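Aminoglycoside N(3)-acetyltransferase, AAC(3)-IVa (Escherichia coli, PDB 6MN3) catalyses acetyl transfer from acetyl-CoA to the 3-amino group of 2-deoxystreptamine antibiotics, probably giving resistance to gentamicin, tobramycin and apramycin. Local coordinates at residues 106-110 and 111-115; 196-199 and 200-204; 219-223 and 224-228; 241-244 and 245-249. All coordinates share one frame; numbering follows the deposited sequence.

Contact 1: 106-110 and 111-115; sequences FAAAG and PQAEQ
Gly-110 and Ala-113 are the ends of a type I beta turn, in which the N of Ala-113 reaches back to the O of Gly-110 (3.1 Å) and the chain passes from strand 106-109 into helix 113-117. This bond closes the turn. Gly-110 has a phi of 145°, a conformation suited to a residue without a beta carbon.

The folded-back helix start presses one methyl group onto the strand. CB of Ala-113 points at the strand and meets CB of Ala-108 at 3.6 Å. The same methyl lies still nearer the peptide group, with Ala-113 CB 3.3 Å from Ala-108 O. Two such small, buried side chains let the backbones come close, Ala-108 CA to Ala-113 CA being 4.7 Å.

This is a strand-turn-helix connection at the end of one strand of the mixed sheet. Strand 106-109 runs antiparallel to both its neighbours, 98-99 and 59-63, and Ala-108 also rests on Val-61.

On the outer side of the turn, Glu-114 has its CG wedged between the backbone N and the carbonyl carbon (chi1 64°). A further bend at chi2 turns the carboxylate back over the turn, with OE1 of Glu-114 3.9 Å from O of Gly-110. Gln-112, at the N-cap position, sends its amide toward the helix, where its NE2 makes a weak hydrogen bond to OE1 of Gln-115 (2.8 Å). Thr-59, whose hydroxyl bonds the backbone N of Gln-112, also packs its side chain on Pro-111.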
loop_
_atom_site.group_PDB
_atom_site.type_symbol
_atom_site.label_atom_id
_atom_site.label_comp_id
_atom_site.label_asym_id
_atom_site.label_seq_id
_atom_site.Cartn_x
_atom_site.Cartn_y
_atom_site.Cartn_z
ATOM N N PHE A 106 -2.095 -4.397 8.263
ATOM C CA PHE A 106 -0.937 -4.626 7.416
ATOM C C PHE A 106 -0.200 -5.860 7.924
ATOM O O PHE A 106 -0.482 -6.379 9.008
ATOM C CB PHE A 106 0.003 -3.412 7.413
ATOM C CG PHE A 106 -0.429 -2.305 6.491
ATOM C CD1 PHE A 106 0.290 -2.022 5.343
ATOM C CD2 PHE A 106 -1.546 -1.538 6.780
ATOM C CE1 PHE A 106 -0.099 -1.001 4.496
ATOM C CE2 PHE A 106 -1.941 -0.515 5.936
ATOM C CZ PHE A 106 -1.216 -0.247 4.792
ATOM N N ALA A 107 0.753 -6.333 7.131
ATOM C CA ALA A 107 1.608 -7.444 7.523
ATOM C C ALA A 107 3.060 -7.030 7.359
ATOM O O ALA A 107 3.415 -6.365 6.381
ATOM C CB ALA A 107 1.316 -8.701 6.696
ATOM N N ALA A 108 3.897 -7.417 8.317
ATOM C CA ALA A 108 5.291 -7.004 8.307
ATOM C C ALA A 108 6.166 -8.119 8.861
ATOM O O ALA A 108 5.793 -8.795 9.824
ATOM C CB ALA A 108 5.493 -5.715 9.112
ATOM N N ALA A 109 7.332 -8.302 8.242
ATOM C CA ALA A 109 8.306 -9.303 8.667
ATOM C C ALA A 109 9.692 -8.687 8.594
ATOM O O ALA A 109 10.109 -8.220 7.529
ATOM C CB ALA A 109 8.228 -10.562 7.796
ATOM N N GLY A 110 10.401 -8.686 9.720
ATOM C CA GLY A 110 11.706 -8.077 9.808
ATOM C C GLY A 110 11.934 -7.454 11.170
ATOM O O GLY A 110 11.051 -7.458 12.033
ATOM N N PRO A 111 13.128 -6.896 11.391
ATOM C CA PRO A 111 13.434 -6.306 12.706
ATOM C C PRO A 111 12.562 -5.116 13.063
ATOM O O PRO A 111 12.585 -4.686 14.222
ATOM C CB PRO A 111 14.908 -5.892 12.577
ATOM C CG PRO A 111 15.431 -6.642 11.388
ATOM C CD PRO A 111 14.268 -6.802 10.464
ATOM N N GLN A 112 11.796 -4.576 12.116
ATOM C CA GLN A 112 10.959 -3.407 12.348
ATOM C C GLN A 112 9.470 -3.728 12.290
ATOM O O GLN A 112 8.648 -2.805 12.332
ATOM C CB GLN A 112 11.297 -2.314 11.332
ATOM C CG GLN A 112 11.224 -0.911 11.881
ATOM C CD GLN A 112 12.459 -0.532 12.667
ATOM O OE1 GLN A 112 13.581 -0.669 12.182
ATOM N NE2 GLN A 112 12.258 -0.052 13.891
ATOM N N ALA A 113 9.105 -5.011 12.200
ATOM C CA ALA A 113 7.706 -5.386 12.013
ATOM C C ALA A 113 6.848 -4.965 13.198
ATOM O O ALA A 113 5.720 -4.491 13.018
ATOM C CB ALA A 113 7.597 -6.892 11.788
ATOM N N GLU A 114 7.364 -5.137 14.412
ATOM C CA GLU A 114 6.607 -4.790 15.609
ATOM C C GLU A 114 6.246 -3.306 15.631
ATOM O O GLU A 114 5.135 -2.936 16.024
ATOM C CB GLU A 114 7.409 -5.180 16.858
ATOM C CG GLU A 114 8.751 -4.442 17.060
ATOM C CD GLU A 114 9.716 -4.539 15.876
ATOM O OE1 GLU A 114 9.596 -5.485 15.069
ATOM O OE2 GLU A 114 10.578 -3.644 15.737
ATOM N N GLN A 115 7.168 -2.438 15.207
ATOM C CA GLN A 115 6.921 -1.001 15.290
ATOM C C GLN A 115 5.897 -0.551 14.255
ATOM O O GLN A 115 5.095 0.352 14.515
ATOM C CB GLN A 115 8.236 -0.240 15.120
ATOM C CG GLN A 115 8.216 1.177 15.660
ATOM C CD GLN A 115 9.282 2.040 15.019
ATOM O OE1 GLN A 115 10.467 1.707 15.054
ATOM N NE2 GLN A 115 8.865 3.148 14.417
#

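Contact 2: 196-199 and 200-204; sequences ALAD and RWLKE
CB of Leu-197 sits over one face of the six-membered ring of Trp-201, one helical turn further on, while the branch beyond it leads off past CZ2. This CB is 4.0 Å from the ring centroid and 26° off the normal, a CH-pi contact. With CG of Trp-201 anti to the carbonyl carbon (chi1 -60°) and chi2 small, the indole lies back along the preceding turn, against Leu-197 and Ala-198. The same face therefore also meets backbone: Leu-197 O is 3.3 Å above the ring plane, toward the rim. That oxygen accepts the N-H of Trp-201 (N to O 3.2 Å), plus a weak bond from Arg-200 N.

CB of Ala-198 lies between two side chains, 4.0 Å from Trp-201 CE3 and 4.1 Å from Leu-202 CD1.

On another side of the helix, Asp-199 and Lys-203 form an i to i+4 salt bridge. The lysine chain bends at chi3, bringing NZ back to Asp-199 OD2 at 3.3 Å, a weak hydrogen bond. The other carboxylate oxygen, OD1, is taken by Arg-219 in a second salt bridge and by the amide of Gln-208, so both oxygens have partners, those of OD1 the stronger.

Trp-201 leans on Thr-229 and Gln-233 of helix 223-236 and on Ile-240. Leu-202 packs on Thr-229 too, while Gln-208 brings strand 208-213 against Leu-202 and Lys-203.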
loop_
_atom_site.group_PDB
_atom_site.type_symbol
_atom_site.label_atom_id
_atom_site.label_comp_id
_atom_site.label_asym_id
_atom_site.label_seq_id
_atom_site.Cartn_x
_atom_site.Cartn_y
_atom_site.Cartn_z
ATOM N N ALA A 196 -3.220 8.667 -10.085
ATOM C CA ALA A 196 -2.242 8.532 -11.159
ATOM C C ALA A 196 -1.559 9.850 -11.494
ATOM O O ALA A 196 -0.528 9.843 -12.176
ATOM C CB ALA A 196 -2.913 7.956 -12.407
ATOM N N LEU A 197 -2.111 10.982 -11.043
ATOM C CA LEU A 197 -1.429 12.260 -11.222
ATOM C C LEU A 197 -0.069 12.266 -10.536
ATOM O O LEU A 197 0.877 12.888 -11.033
ATOM C CB LEU A 197 -2.292 13.400 -10.680
ATOM C CG LEU A 197 -3.631 13.670 -11.364
ATOM C CD1 LEU A 197 -4.403 14.735 -10.601
ATOM C CD2 LEU A 197 -3.421 14.084 -12.810
ATOM N N ALA A 198 0.047 11.579 -9.398
ATOM C CA ALA A 198 1.314 11.525 -8.680
ATOM C C ALA A 198 2.424 10.903 -9.513
ATOM O O ALA A 198 3.600 11.189 -9.267
ATOM C CB ALA A 198 1.142 10.751 -7.372
ATOM N N ASP A 199 2.077 10.066 -10.494
ATOM C CA ASP A 199 3.095 9.456 -11.342
ATOM C C ASP A 199 3.915 10.519 -12.060
ATOM O O ASP A 199 5.151 10.488 -12.038
ATOM C CB ASP A 199 2.440 8.505 -12.344
ATOM C CG ASP A 199 3.425 7.525 -12.941
ATOM O OD1 ASP A 199 3.836 6.589 -12.227
ATOM O OD2 ASP A 199 3.792 7.691 -14.123
ATOM N N ARG A 200 3.243 11.484 -12.692
ATOM C CA ARG A 200 3.971 12.545 -13.378
ATOM C C ARG A 200 4.652 13.479 -12.386
ATOM O O ARG A 200 5.774 13.935 -12.629
ATOM C CB ARG A 200 3.034 13.327 -14.295
ATOM C CG ARG A 200 3.748 14.361 -15.150
ATOM C CD ARG A 200 2.787 15.411 -15.677
ATOM N NE ARG A 200 1.907 14.873 -16.708
ATOM C CZ ARG A 200 0.626 15.201 -16.840
ATOM N NH1 ARG A 200 0.072 16.064 -16.000
ATOM N NH2 ARG A 200 -0.102 14.665 -17.808
ATOM N N TRP A 201 3.992 13.777 -11.264
ATOM C CA TRP A 201 4.610 14.618 -10.242
ATOM C C TRP A 201 5.945 14.038 -9.790
ATOM O O TRP A 201 6.951 14.752 -9.714
ATOM C CB TRP A 201 3.673 14.769 -9.042
ATOM C CG TRP A 201 2.348 15.386 -9.347
ATOM C CD1 TRP A 201 2.017 16.130 -10.443
ATOM C CD2 TRP A 201 1.170 15.316 -8.538
ATOM N NE1 TRP A 201 0.704 16.526 -10.365
ATOM C CE2 TRP A 201 0.161 16.039 -9.204
ATOM C CE3 TRP A 201 0.869 14.710 -7.314
ATOM C CZ2 TRP A 201 -1.127 16.171 -8.689
ATOM C CZ3 TRP A 201 -0.410 14.843 -6.804
ATOM C CH2 TRP A 201 -1.391 15.567 -7.491
ATOM N N LEU A 202 5.970 12.736 -9.497
ATOM C CA LEU A 202 7.155 12.111 -8.920
ATOM C C LEU A 202 8.221 11.837 -9.972
ATOM O O LEU A 202 9.404 12.119 -9.754
ATOM C CB LEU A 202 6.762 10.817 -8.206
ATOM C CG LEU A 202 5.853 10.990 -6.988
ATOM C CD1 LEU A 202 5.074 9.715 -6.702
ATOM C CD2 LEU A 202 6.659 11.420 -5.771
ATOM N N LYS A 203 7.825 11.281 -11.119
ATOM C CA LYS A 203 8.806 10.921 -12.138
ATOM C C LYS A 203 9.513 12.155 -12.689
ATOM O O LYS A 203 10.716 12.113 -12.970
ATOM C CB LYS A 203 8.131 10.136 -13.261
ATOM C CG LYS A 203 8.958 10.014 -14.531
ATOM C CD LYS A 203 8.384 8.958 -15.461
ATOM C CE LYS A 203 6.869 9.072 -15.563
ATOM N NZ LYS A 203 6.278 7.946 -16.339
ATOM N N GLU A 204 8.788 13.265 -12.840
ATOM C CA GLU A 204 9.407 14.469 -13.387
ATOM C C GLU A 204 10.417 15.062 -12.411
ATOM O O GLU A 204 11.452 15.592 -12.829
ATOM C CB GLU A 204 8.339 15.499 -13.753
ATOM C CG GLU A 204 7.495 15.122 -14.964
ATOM C CD GLU A 204 8.327 14.631 -16.132
ATOM O OE1 GLU A 204 9.235 15.367 -16.572
ATOM O OE2 GLU A 204 8.076 13.504 -16.612
#

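Contact 3: 219-223 and 224-228; sequences RLIRS and RDIVA
Backbone hydrogen bonds start the helix: Arg-222 O accepts from Ile-226 N at 3.0 Å, and Ser-223 O accepts from Val-227 N at 3.1 Å. Arg-222 is both the last residue of the strand and the N-cap.

The apolar part joins Ile-221 to Ile-226, whose side chains cross at about a right angle. The CG2 branch of Ile-221 meets CG1 of Ile-226 at 3.6 Å, and Ile-226 CD1 comes up to Ile-221 CB at 3.9 Å. Both isoleucines are buried, and Ile-226 also packs on Val-142 of strand 141-145 and on helix 154-161.

Here strand 216-222, the last but one across the mixed sheet, turns straight into helix 223-236, the two short axes lying 76° apart. This beta-alpha junction lays the helix against the sheet.

Charged groups gather on the outer side. OD2 of Asp-225 lies in the plane of the Arg-222 guanidinium, at its edge, 3.5 Å from NE; the salt bridge is long, and the two planes are 66° apart. The stronger partner of this arginine is Asp-139, which pairs with NH1. Beside it, NH2 of Arg-222 is 3.7 Å from CB of Arg-224, whose own guanidinium bonds to the backbone oxygens of His-136 and Glu-137.

Water supplies a further link. One molecule accepts from Arg-222 N and donates to Asp-225 OD2 (2.6 Å), bridging the N-H of the N-cap residue to the acid at the third helical position.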
loop_
_atom_site.group_PDB
_atom_site.type_symbol
_atom_site.label_atom_id
_atom_site.label_comp_id
_atom_site.label_asym_id
_atom_site.label_seq_id
_atom_site.Cartn_x
_atom_site.Cartn_y
_atom_site.Cartn_z
ATOM N N ARG A 219 7.423 0.399 -9.905
ATOM C CA ARG A 219 7.720 1.775 -9.538
ATOM C C ARG A 219 8.128 1.814 -8.077
ATOM O O ARG A 219 7.472 1.199 -7.230
ATOM C CB ARG A 219 6.518 2.688 -9.789
ATOM C CG ARG A 219 6.422 3.162 -11.228
ATOM C CD ARG A 219 5.083 3.803 -11.520
ATOM N NE ARG A 219 4.040 2.812 -11.752
ATOM C CZ ARG A 219 2.947 3.037 -12.473
ATOM N NH1 ARG A 219 2.756 4.220 -13.039
ATOM N NH2 ARG A 219 2.049 2.077 -12.632
ATOM N N LEU A 220 9.209 2.535 -7.785
ATOM C CA LEU A 220 9.778 2.591 -6.445
ATOM C C LEU A 220 9.988 4.045 -6.056
ATOM O O LEU A 220 10.725 4.770 -6.732
ATOM C CB LEU A 220 11.096 1.819 -6.383
ATOM C CG LEU A 220 11.843 1.858 -5.052
ATOM C CD1 LEU A 220 11.061 1.127 -3.974
ATOM C CD2 LEU A 220 13.221 1.259 -5.224
ATOM N N ILE A 221 9.340 4.471 -4.972
ATOM C CA ILE A 221 9.390 5.849 -4.497
ATOM C C ILE A 221 9.596 5.835 -2.991
ATOM O O ILE A 221 9.009 5.010 -2.283
ATOM C CB ILE A 221 8.104 6.635 -4.844
ATOM C CG1 ILE A 221 7.603 6.305 -6.254
ATOM C CG2 ILE A 221 8.338 8.128 -4.698
ATOM C CD1 ILE A 221 6.477 5.285 -6.283
ATOM N N ARG A 222 10.430 6.751 -2.500
ATOM C CA ARG A 222 10.564 6.934 -1.062
ATOM C C ARG A 222 9.245 7.422 -0.475
ATOM O O ARG A 222 8.605 8.323 -1.025
ATOM C CB ARG A 222 11.678 7.929 -0.753
ATOM C CG ARG A 222 13.070 7.323 -0.730
ATOM C CD ARG A 222 14.136 8.408 -0.694
ATOM N NE ARG A 222 13.725 9.551 0.118
ATOM C CZ ARG A 222 13.980 9.673 1.416
ATOM N NH1 ARG A 222 14.650 8.722 2.053
ATOM N NH2 ARG A 222 13.567 10.746 2.076
ATOM N N SER A 223 8.839 6.817 0.644
ATOM C CA SER A 223 7.581 7.201 1.278
ATOM C C SER A 223 7.552 8.690 1.605
ATOM O O SER A 223 6.514 9.345 1.456
ATOM C CB SER A 223 7.354 6.373 2.540
ATOM O OG SER A 223 6.249 6.864 3.277
ATOM N N ARG A 224 8.683 9.242 2.049
ATOM C CA ARG A 224 8.732 10.668 2.356
ATOM C C ARG A 224 8.537 11.520 1.107
ATOM O O ARG A 224 7.936 12.598 1.181
ATOM C CB ARG A 224 10.056 11.017 3.037
ATOM C CG ARG A 224 10.291 10.279 4.345
ATOM C CD ARG A 224 10.065 11.184 5.543
ATOM N NE ARG A 224 10.440 10.536 6.797
ATOM C CZ ARG A 224 11.675 10.513 7.289
ATOM N NH1 ARG A 224 12.665 11.103 6.634
ATOM N NH2 ARG A 224 11.921 9.899 8.438
ATOM N N ASP A 225 9.030 11.058 -0.045
ATOM C CA ASP A 225 8.817 11.804 -1.281
ATOM C C ASP A 225 7.358 11.754 -1.717
ATOM O O ASP A 225 6.842 12.735 -2.263
ATOM C CB ASP A 225 9.727 11.264 -2.384
ATOM C CG ASP A 225 11.177 11.657 -2.186
ATOM O OD1 ASP A 225 11.430 12.696 -1.537
ATOM O OD2 ASP A 225 12.065 10.931 -2.683
ATOM N N ILE A 226 6.682 10.626 -1.486
ATOM C CA ILE A 226 5.264 10.521 -1.826
ATOM C C ILE A 226 4.451 11.524 -1.017
ATOM O O ILE A 226 3.583 12.224 -1.551
ATOM C CB ILE A 226 4.763 9.084 -1.596
ATOM C CG1 ILE A 226 5.464 8.112 -2.540
ATOM C CG2 ILE A 226 3.255 9.007 -1.774
ATOM C CD1 ILE A 226 5.188 6.667 -2.223
ATOM N N VAL A 227 4.724 11.607 0.285
ATOM C CA VAL A 227 3.950 12.487 1.154
ATOM C C VAL A 227 4.276 13.948 0.864
ATOM O O VAL A 227 3.377 14.783 0.721
ATOM C CB VAL A 227 4.201 12.130 2.630
ATOM C CG1 VAL A 227 3.703 13.239 3.545
ATOM C CG2 VAL A 227 3.524 10.813 2.969
ATOM N N ALA A 228 5.567 14.275 0.762
ATOM C CA ALA A 228 5.965 15.664 0.549
ATOM C C ALA A 228 5.441 16.194 -0.779
ATOM O O ALA A 228 4.950 17.326 -0.853
ATOM C CB ALA A 228 7.486 15.793 0.614
HETATM O O HOH W 1 12.015 8.568 -3.814
#

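Contact 4: 241-244 and 245-249; sequences FLHP and PEAGC. With ZN (zinc ion), chain D.
His-243 reaches from the chain toward the zinc ion, with residues 245-249 curling round beside it. Its CB meets CB of Cys-249 at 3.7 Å, and CG lies a little further from the same carbon. Past CG the ring divides. On one branch, CD2 touches the methyl of Ala-247, CB, at 3.7 Å; on the other, ND1 binds the zinc at 2.2 Å. CE1, next to ND1, is carried to 3.2 Å from the metal.

Cys-249 completes this half of the site. Its SG, swung anti to the backbone N (chi1 178°), is thereby carried to the zinc, 2.4 Å away, and is only obliquely placed to the imidazole ring.

The intervening turn brings the two ligands together. A weak bond from Ala-247 N to Pro-244 O (3.1 Å) spans it, the Ala-247 methyl lies beside the histidine, and Gly-248 takes a positive phi of 65° where the chain turns back toward Cys-249.

Cys-191 and Cys-252 are the other two zinc ligands. With Cys-249 and Cys-252 spaced as a CxxC pair leading into helix 250-257, this is a zinc site of three cysteines and one histidine, tying the C-terminal part of the chain to the loop that carries Cys-191.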
loop_
_atom_site.group_PDB
_atom_site.type_symbol
_atom_site.label_atom_id
_atom_site.label_comp_id
_atom_site.label_asym_id
_atom_site.label_seq_id
_atom_site.Cartn_x
_atom_site.Cartn_y
_atom_site.Cartn_z
ATOM N N PHE A 241 -7.335 15.369 -6.027
ATOM C CA PHE A 241 -7.577 13.955 -6.275
ATOM C C PHE A 241 -9.033 13.644 -6.601
ATOM O O PHE A 241 -9.369 12.472 -6.802
ATOM C CB PHE A 241 -7.141 13.129 -5.060
ATOM C CG PHE A 241 -5.656 13.119 -4.831
ATOM C CD1 PHE A 241 -4.775 13.072 -5.899
ATOM C CD2 PHE A 241 -5.140 13.151 -3.545
ATOM C CE1 PHE A 241 -3.408 13.058 -5.688
ATOM C CE2 PHE A 241 -3.776 13.139 -3.329
ATOM C CZ PHE A 241 -2.908 13.092 -4.402
ATOM N N LEU A 242 -9.901 14.651 -6.654
ATOM C CA LEU A 242 -11.322 14.449 -6.904
ATOM C C LEU A 242 -11.627 14.657 -8.379
ATOM O O LEU A 242 -11.232 15.673 -8.965
ATOM C CB LEU A 242 -12.169 15.402 -6.059
ATOM C CG LEU A 242 -12.216 15.167 -4.549
ATOM C CD1 LEU A 242 -13.401 15.907 -3.950
ATOM C CD2 LEU A 242 -12.282 13.680 -4.228
ATOM N N HIS A 243 -12.325 13.696 -8.974
ATOM C CA HIS A 243 -12.802 13.870 -10.336
ATOM C C HIS A 243 -13.728 15.081 -10.400
ATOM O O HIS A 243 -14.544 15.284 -9.493
ATOM C CB HIS A 243 -13.549 12.623 -10.812
ATOM C CG HIS A 243 -12.694 11.657 -11.569
ATOM N ND1 HIS A 243 -12.238 10.479 -11.019
ATOM C CD2 HIS A 243 -12.221 11.689 -12.837
ATOM C CE1 HIS A 243 -11.517 9.828 -11.914
ATOM N NE2 HIS A 243 -11.490 10.541 -13.025
ATOM N N PRO A 244 -13.631 15.906 -11.440
ATOM C CA PRO A 244 -14.571 17.009 -11.574
ATOM C C PRO A 244 -15.971 16.480 -11.808
ATOM O O PRO A 244 -16.153 15.344 -12.289
ATOM C CB PRO A 244 -14.045 17.781 -12.792
ATOM C CG PRO A 244 -13.244 16.791 -13.554
ATOM C CD PRO A 244 -12.638 15.884 -12.527
ATOM N N PRO A 245 -16.998 17.262 -11.469
ATOM C CA PRO A 245 -18.377 16.819 -11.736
ATOM C C PRO A 245 -18.656 16.567 -13.207
ATOM O O PRO A 245 -19.621 15.861 -13.528
ATOM C CB PRO A 245 -19.230 17.975 -11.191
ATOM C CG PRO A 245 -18.341 18.676 -10.207
ATOM C CD PRO A 245 -16.956 18.551 -10.759
ATOM N N GLU A 246 -17.843 17.119 -14.111
ATOM C CA GLU A 246 -18.002 16.833 -15.533
ATOM C C GLU A 246 -17.789 15.352 -15.819
ATOM O O GLU A 246 -18.593 14.719 -16.514
ATOM C CB GLU A 246 -17.031 17.688 -16.348
ATOM C CG GLU A 246 -16.733 17.144 -17.739
ATOM C CD GLU A 246 -17.910 17.278 -18.688
ATOM O OE1 GLU A 246 -18.736 16.342 -18.761
ATOM O OE2 GLU A 246 -18.013 18.324 -19.361
ATOM N N ALA A 247 -16.710 14.778 -15.277
ATOM C CA ALA A 247 -16.440 13.357 -15.473
ATOM C C ALA A 247 -17.544 12.476 -14.903
ATOM O O ALA A 247 -17.651 11.308 -15.293
ATOM C CB ALA A 247 -15.096 12.984 -14.845
ATOM N N GLY A 248 -18.357 13.005 -13.995
ATOM C CA GLY A 248 -19.502 12.266 -13.487
ATOM C C GLY A 248 -19.141 11.022 -12.706
ATOM O O GLY A 248 -19.829 10.000 -12.817
ATOM N N CYS A 249 -18.074 11.083 -11.916
ATOM C CA CYS A 249 -17.666 9.941 -11.111
ATOM C C CYS A 249 -18.582 9.812 -9.901
ATOM O O CYS A 249 -18.727 10.758 -9.118
ATOM C CB CYS A 249 -16.213 10.083 -10.671
ATOM S SG CYS A 249 -15.647 8.732 -9.620
HETATM ZN ZN ZN D . -13.520 9.784 -9.399
#

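In the fold
Contacts 1 and 3 both mark where a strand of the same mixed sheet gives way to a helix, one with an alanine pair, the other with isoleucines and an outer rim of charge; their centres are about 19 Å apart. Contact 2 lies within a single helix and is partly buried like them. It touches contact 3 through an ion pair and through Leu-202, which packs on Ile-221. Contact 4 is the surface member, in a loop organised by metal rather than by regular structure, and Phe-241 at its start packs on Trp-201 of contact 2. Contacts 1 and 4, about 37 Å apart between centres, lie on opposite sides of the chain's centre.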